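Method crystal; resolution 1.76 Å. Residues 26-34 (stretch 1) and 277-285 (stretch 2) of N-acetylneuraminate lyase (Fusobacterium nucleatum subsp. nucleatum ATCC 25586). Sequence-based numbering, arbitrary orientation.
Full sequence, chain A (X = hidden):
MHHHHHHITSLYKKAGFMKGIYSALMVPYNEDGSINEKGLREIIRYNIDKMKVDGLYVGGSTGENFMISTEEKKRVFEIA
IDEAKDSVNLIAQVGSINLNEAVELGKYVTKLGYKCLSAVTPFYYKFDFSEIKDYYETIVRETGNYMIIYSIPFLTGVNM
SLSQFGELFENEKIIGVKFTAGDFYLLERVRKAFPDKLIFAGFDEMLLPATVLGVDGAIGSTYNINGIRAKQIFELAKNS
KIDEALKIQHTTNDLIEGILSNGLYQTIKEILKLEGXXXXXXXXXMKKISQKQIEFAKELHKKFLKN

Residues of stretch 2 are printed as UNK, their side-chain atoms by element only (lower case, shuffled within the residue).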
ATOM      1  N   MET A  26      22.875   9.770  -6.117  1.00 30.36           N
ATOM      2  CA  MET A  26      22.803  10.580  -7.323  1.00 28.41           C
ATOM      3  C   MET A  26      24.198  10.900  -7.834  1.00 35.82           C
ATOM      4  O   MET A  26      25.169  10.960  -7.070  1.00 34.58           O
ATOM      5  CB  MET A  26      22.048  11.874  -7.051  1.00 30.29           C
ATOM      6  CG  MET A  26      20.660  11.620  -6.507  1.00 38.37           C
ATOM      7  SD  MET A  26      19.450  12.757  -7.175  1.00 47.14           S
ATOM      8  CE  MET A  26      19.492  12.389  -8.923  1.00 50.73           C
ATOM      9  N   VAL A  27      24.292  11.125  -9.139  1.00 28.48           N
ATOM     10  CA  VAL A  27      25.564  11.330  -9.818  1.00 29.83           C
ATOM     11  C   VAL A  27      25.509  12.671 -10.529  1.00 27.53           C
ATOM     12  O   VAL A  27      24.549  12.935 -11.257  1.00 29.69           O
ATOM     13  CB  VAL A  27      25.884  10.206 -10.820  1.00 29.30           C
ATOM     14  CG1 VAL A  27      27.200  10.517 -11.555  1.00 28.70           C
ATOM     15  CG2 VAL A  27      25.971   8.881 -10.088  1.00 35.07           C
ATOM     16  N   PRO A  28      26.496  13.555 -10.331  1.00 31.45           N
ATOM     17  CA  PRO A  28      26.501  14.823 -11.061  1.00 33.82           C
ATOM     18  C   PRO A  28      27.215  14.688 -12.392  1.00 32.95           C
ATOM     19  O   PRO A  28      28.342  14.176 -12.471  1.00 32.17           O
ATOM     20  CB  PRO A  28      27.235  15.775 -10.106  1.00 34.88           C
ATOM     21  CG  PRO A  28      28.173  14.894  -9.355  1.00 36.63           C
ATOM     22  CD  PRO A  28      27.520  13.518  -9.273  1.00 33.61           C
ATOM     23  N   TYR A  29      26.555  15.145 -13.447  1.00 30.87           N
ATOM     24  CA  TYR A  29      27.074  15.065 -14.801  1.00 29.74           C
ATOM     25  C   TYR A  29      27.361  16.465 -15.317  1.00 30.93           C
ATOM     26  O   TYR A  29      26.693  17.428 -14.937  1.00 35.46           O
ATOM     27  CB  TYR A  29      26.082  14.346 -15.731  1.00 30.93           C
ATOM     28  CG  TYR A  29      25.811  12.925 -15.303  1.00 28.90           C
ATOM     29  CD1 TYR A  29      26.697  11.897 -15.632  1.00 28.32           C
ATOM     30  CD2 TYR A  29      24.682  12.607 -14.551  1.00 31.37           C
ATOM     31  CE1 TYR A  29      26.463  10.581 -15.221  1.00 28.02           C
ATOM     32  CE2 TYR A  29      24.431  11.294 -14.140  1.00 30.11           C
ATOM     33  CZ  TYR A  29      25.325  10.289 -14.480  1.00 31.42           C
ATOM     34  OH  TYR A  29      25.078   9.000 -14.065  1.00 34.11           O
ATOM     35  N   ASN A  30      28.381  16.574 -16.168  1.00 32.18           N
ATOM     36  CA  ASN A  30      28.670  17.831 -16.837  1.00 37.08           C
ATOM     37  C   ASN A  30      27.691  18.034 -17.993  1.00 41.78           C
ATOM     38  O   ASN A  30      26.844  17.179 -18.281  1.00 38.00           O
ATOM     39  CB  ASN A  30      30.118  17.851 -17.322  1.00 37.54           C
ATOM     40  CG  ASN A  30      31.110  17.756 -16.182  1.00 45.29           C
ATOM     41  OD1 ASN A  30      31.005  18.493 -15.203  1.00 45.32           O
ATOM     42  ND2 ASN A  30      32.077  16.847 -16.302  1.00 42.87           N
ATOM     43  N   GLU A  31      27.816  19.181 -18.669  1.00 44.23           N
ATOM     44  CA  GLU A  31      26.919  19.489 -19.782  1.00 47.44           C
ATOM     45  C   GLU A  31      26.971  18.407 -20.856  1.00 48.08           C
ATOM     46  O   GLU A  31      25.932  18.014 -21.403  1.00 47.82           O
ATOM     47  CB  GLU A  31      27.275  20.853 -20.377  1.00 55.15           C
ATOM     48  CG  GLU A  31      26.771  22.040 -19.569  1.00 70.16           C
ATOM     49  CD  GLU A  31      27.746  23.207 -19.582  1.00 83.52           C
ATOM     50  OE1 GLU A  31      27.869  23.899 -18.546  1.00 82.61           O
ATOM     51  OE2 GLU A  31      28.394  23.427 -20.630  1.00 88.44           O
ATOM     52  N   ASP A  32      28.167  17.898 -21.160  1.00 39.88           N
ATOM     53  CA  ASP A  32      28.328  16.888 -22.200  1.00 42.12           C
ATOM     54  C   ASP A  32      28.018  15.474 -21.711  1.00 39.08           C
ATOM     55  O   ASP A  32      28.300  14.510 -22.436  1.00 43.09           O
ATOM     56  CB  ASP A  32      29.746  16.956 -22.780  1.00 48.13           C
ATOM     57  CG  ASP A  32      30.818  16.476 -21.801  1.00 53.53           C
ATOM     58  OD1 ASP A  32      30.564  16.452 -20.581  1.00 50.48           O
ATOM     59  OD2 ASP A  32      31.928  16.129 -22.259  1.00 58.36           O
ATOM     60  N   GLY A  33      27.440  15.332 -20.513  1.00 39.02           N
ATOM     61  CA  GLY A  33      27.114  14.032 -19.962  1.00 38.17           C
ATOM     62  C   GLY A  33      28.238  13.325 -19.232  1.00 37.94           C
ATOM     63  O   GLY A  33      27.987  12.284 -18.613  1.00 37.06           O
ATOM     64  N   SER A  34      29.463  13.841 -19.274  1.00 36.52           N
ATOM     65  CA  SER A  34      30.547  13.177 -18.567  1.00 36.94           C
ATOM     66  C   SER A  34      30.383  13.358 -17.058  1.00 38.34           C
ATOM     67  O   SER A  34      29.703  14.270 -16.583  1.00 37.94           O
ATOM     68  CB  SER A  34      31.906  13.715 -19.031  1.00 40.89           C
ATOM     69  OG  SER A  34      32.022  15.089 -18.721  1.00 38.91           O
ATOM     70  N   UNK A 277      26.417  21.421  -2.083  1.00 31.85           N
ATOM     71  CA  UNK A 277      26.941  20.250  -2.787  1.00 37.12           C
ATOM     72  C   UNK A 277      26.817  20.494  -4.286  1.00 32.76           C
ATOM     73  O   UNK A 277      25.739  20.850  -4.774  1.00 35.88           O
ATOM     74  c   UNK A 277      26.722  17.752  -3.093  1.00 36.88           C
ATOM     75  c   UNK A 277      26.208  18.776  -0.872  1.00 36.45           C
ATOM     76  c   UNK A 277      26.170  18.978  -2.382  1.00 35.23           C
ATOM     77  N   UNK A 278      27.906  20.296  -5.021  1.00 34.62           N
ATOM     78  CA  UNK A 278      27.913  20.520  -6.468  1.00 37.21           C
ATOM     79  C   UNK A 278      27.305  19.304  -7.170  1.00 37.78           C
ATOM     80  O   UNK A 278      28.006  18.381  -7.609  1.00 38.91           O
ATOM     81  o   UNK A 278      30.529  20.690  -9.013  1.00 54.98           O
ATOM     82  o   UNK A 278      28.400  21.242  -9.115  1.00 57.22           O
ATOM     83  c   UNK A 278      29.332  20.804  -6.956  1.00 42.99           C
ATOM     84  c   UNK A 278      29.424  20.920  -8.470  1.00 52.98           C
ATOM     85  N   UNK A 279      25.984  19.322  -7.316  1.00 31.37           N
ATOM     86  CA  UNK A 279      25.246  18.186  -7.861  1.00 29.89           C
ATOM     87  C   UNK A 279      25.123  18.199  -9.384  1.00 35.17           C
ATOM     88  O   UNK A 279      24.472  17.304  -9.939  1.00 35.44           O
ATOM     89  c   UNK A 279      23.853  18.115  -7.237  1.00 30.70           C
ATOM     90  N   UNK A 280      25.715  19.172 -10.074  1.00 37.45           N
ATOM     91  CA  UNK A 280      25.827  19.087 -11.532  1.00 37.45           C
ATOM     92  C   UNK A 280      24.490  19.068 -12.264  1.00 39.69           C
ATOM     93  O   UNK A 280      23.470  19.569 -11.778  1.00 36.03           O
ATOM     94  N   UNK A 281      24.501  18.477 -13.461  1.00 37.00           N
ATOM     95  CA  UNK A 281      23.349  18.403 -14.350  1.00 35.50           C
ATOM     96  C   UNK A 281      22.840  16.974 -14.441  1.00 33.27           C
ATOM     97  O   UNK A 281      23.482  16.029 -13.982  1.00 30.80           O
ATOM     98  c   UNK A 281      26.095  21.831 -16.091  1.00 50.42           C
ATOM     99  c   UNK A 281      23.697  18.904 -15.760  1.00 37.84           C
ATOM    100  c   UNK A 281      24.250  20.313 -15.792  1.00 42.19           C
ATOM    101  c   UNK A 281      25.585  20.545 -16.069  1.00 43.10           C
ATOM    102  c   UNK A 281      23.433  21.408 -15.532  1.00 49.71           C
ATOM    103  c   UNK A 281      25.266  22.901 -15.832  1.00 54.45           C
ATOM    104  c   UNK A 281      23.936  22.698 -15.553  1.00 52.24           C
ATOM    105  o   UNK A 281      25.775  24.179 -15.858  1.00 58.49           O
ATOM    106  N   UNK A 282      21.660  16.827 -15.043  1.00 36.02           N
ATOM    107  CA  UNK A 282      21.128  15.516 -15.375  1.00 32.23           C
ATOM    108  C   UNK A 282      21.556  15.136 -16.786  1.00 25.75           C
ATOM    109  O   UNK A 282      21.906  15.993 -17.600  1.00 35.96           O
ATOM    110  c   UNK A 282      19.603  15.502 -15.280  1.00 37.68           C
ATOM    111  s   UNK A 282      18.959  15.729 -13.604  1.00 40.60           S
ATOM    112  N   UNK A 283      21.495  13.835 -17.078  1.00 30.37           N
ATOM    113  CA  UNK A 283      21.856  13.351 -18.412  1.00 31.54           C
ATOM    114  C   UNK A 283      20.782  13.751 -19.418  1.00 32.67           C
ATOM    115  O   UNK A 283      19.587  13.589 -19.152  1.00 37.15           O
ATOM    116  n   UNK A 283      24.484  10.864 -19.990  1.00 28.36           N
ATOM    117  c   UNK A 283      25.490  10.133 -20.464  1.00 34.12           C
ATOM    118  c   UNK A 283      22.023  11.829 -18.399  1.00 32.94           C
ATOM    119  c   UNK A 283      24.527  11.659 -18.758  1.00 30.27           C
ATOM    120  c   UNK A 283      23.353  11.320 -17.834  1.00 37.31           C
ATOM    121  n   UNK A 283      26.663  10.111 -19.838  1.00 35.02           N
ATOM    122  n   UNK A 283      25.329   9.440 -21.587  1.00 35.11           N
ATOM    123  N   UNK A 284      21.194  14.265 -20.575  1.00 33.56           N
ATOM    124  CA  UNK A 284      20.221  14.495 -21.630  1.00 35.32           C
ATOM    125  C   UNK A 284      19.574  13.165 -22.013  1.00 38.75           C
ATOM    126  O   UNK A 284      20.227  12.119 -21.965  1.00 37.96           O
ATOM    127  c   UNK A 284      22.930  18.254 -23.376  1.00 59.14           C
ATOM    128  c   UNK A 284      21.254  16.588 -22.623  1.00 38.35           C
ATOM    129  c   UNK A 284      20.875  15.138 -22.845  1.00 35.33           C
ATOM    130  n   UNK A 284      23.761  18.729 -24.512  1.00 66.30           N
ATOM    131  c   UNK A 284      22.002  17.136 -23.806  1.00 43.98           C
ATOM    132  N   UNK A 285      18.288  13.170 -22.399  1.00 40.60           N
ATOM    133  CA  UNK A 285      17.431  14.333 -22.650  1.00 39.92           C
ATOM    134  C   UNK A 285      16.647  14.839 -21.436  1.00 41.21           C
ATOM    135  O   UNK A 285      15.638  15.517 -21.663  1.00 41.85           O
ATOM    136  c   UNK A 285      16.340  12.310 -23.386  1.00 37.60           C
ATOM    137  c   UNK A 285      16.446  13.808 -23.700  1.00 33.96           C
ATOM    138  c   UNK A 285      17.526  11.914 -22.515  1.00 36.96           C
TER

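Position 277 carries three side-chain carbons, one bonded to the other two, and none reaches stretch 1. A branch at CB with two methyls is Val 277, which leads into the contact without joining it.

Position 278 has two carbons, the second holding two oxygens. The nearest of these oxygens is 5.7 Å from Pro 28 CB; the nearer piece is the backbone, with O 3.7 Å from Pro 28 CB. A short carboxylate of this kind is Asp 278.

Position 279 has a single carbon, CB, which points away from stretch 1. The backbone makes the approach, O lying 3.2 Å from Pro 28 CB. This carbonyl is buried against proline carbon and finds no polar partner in the model, a small cost of the packing. One carbon alone makes it Ala 279.

Position 280 has no side-chain atoms. Here the absence is well explained: phi is 63°, which favours glycine, and an ideal CB would point toward stretch 1, 2.8 Å from Pro 28 CB, a clash, and 3.1 Å from Tyr 29 O. It is Gly 280, and the bare backbone lets the CA atoms of Pro 28 and Gly 280 come within 4.3 Å.

Position 281 shows one carbon, then a six-carbon ring bearing an oxygen. The ring lies along the start of the turn, with Asn 30 C at its edge, 3.8 Å from a ring carbon. The ring's oxygen is 3.4 Å from OE1 of Glu 31, a poorly ordered side chain. This is Tyr 281.

Position 282 has one carbon followed by sulfur. CB points away, and the sulfur is 5.8 Å from Met 26 CE: Cys 282.

Position 283 runs through three carbons and a nitrogen to a carbon carrying two more nitrogens. With chi1, chi2 and chi3 all m, the chain curls so that its second carbon sits over a face of the Tyr 29 ring, 3.7 Å from its centroid and 8° off the normal, a CH-pi contact. Beyond it, a terminal nitrogen lies 2.8 Å from Gly 33 O. The group is the guanidinium of Arg 283, whose NH1 donates that hydrogen bond.

Position 284 has four carbons in a row ending in nitrogen. It is exposed, and its last carbon reaches to 3.6 Å from Glu 31 O, so Lys 284.

Position 285 has three carbons closing a ring onto the backbone nitrogen, after a cis peptide bond and out of reach of stretch 1: Pro 285.

The contact is built around one antiparallel bridge. Tyr 281 N donates to Tyr 29 O at 2.8 Å, and Tyr 29 N to Tyr 281 O at 3.2 Å, fixing the register with just two bonds. Past it, stretch 1 folds into a type I turn from Asn 30 to Gly 33, closed by Gly 33 N to Asn 30 O at 3.0 Å. The rule to read is economy: glycine where the backbones crowd, and one arginine that packs its aliphatic part on an aromatic face while its charged end holds a turn carbonyl.

Stretch 2 (277-285) VDAGYCRKP
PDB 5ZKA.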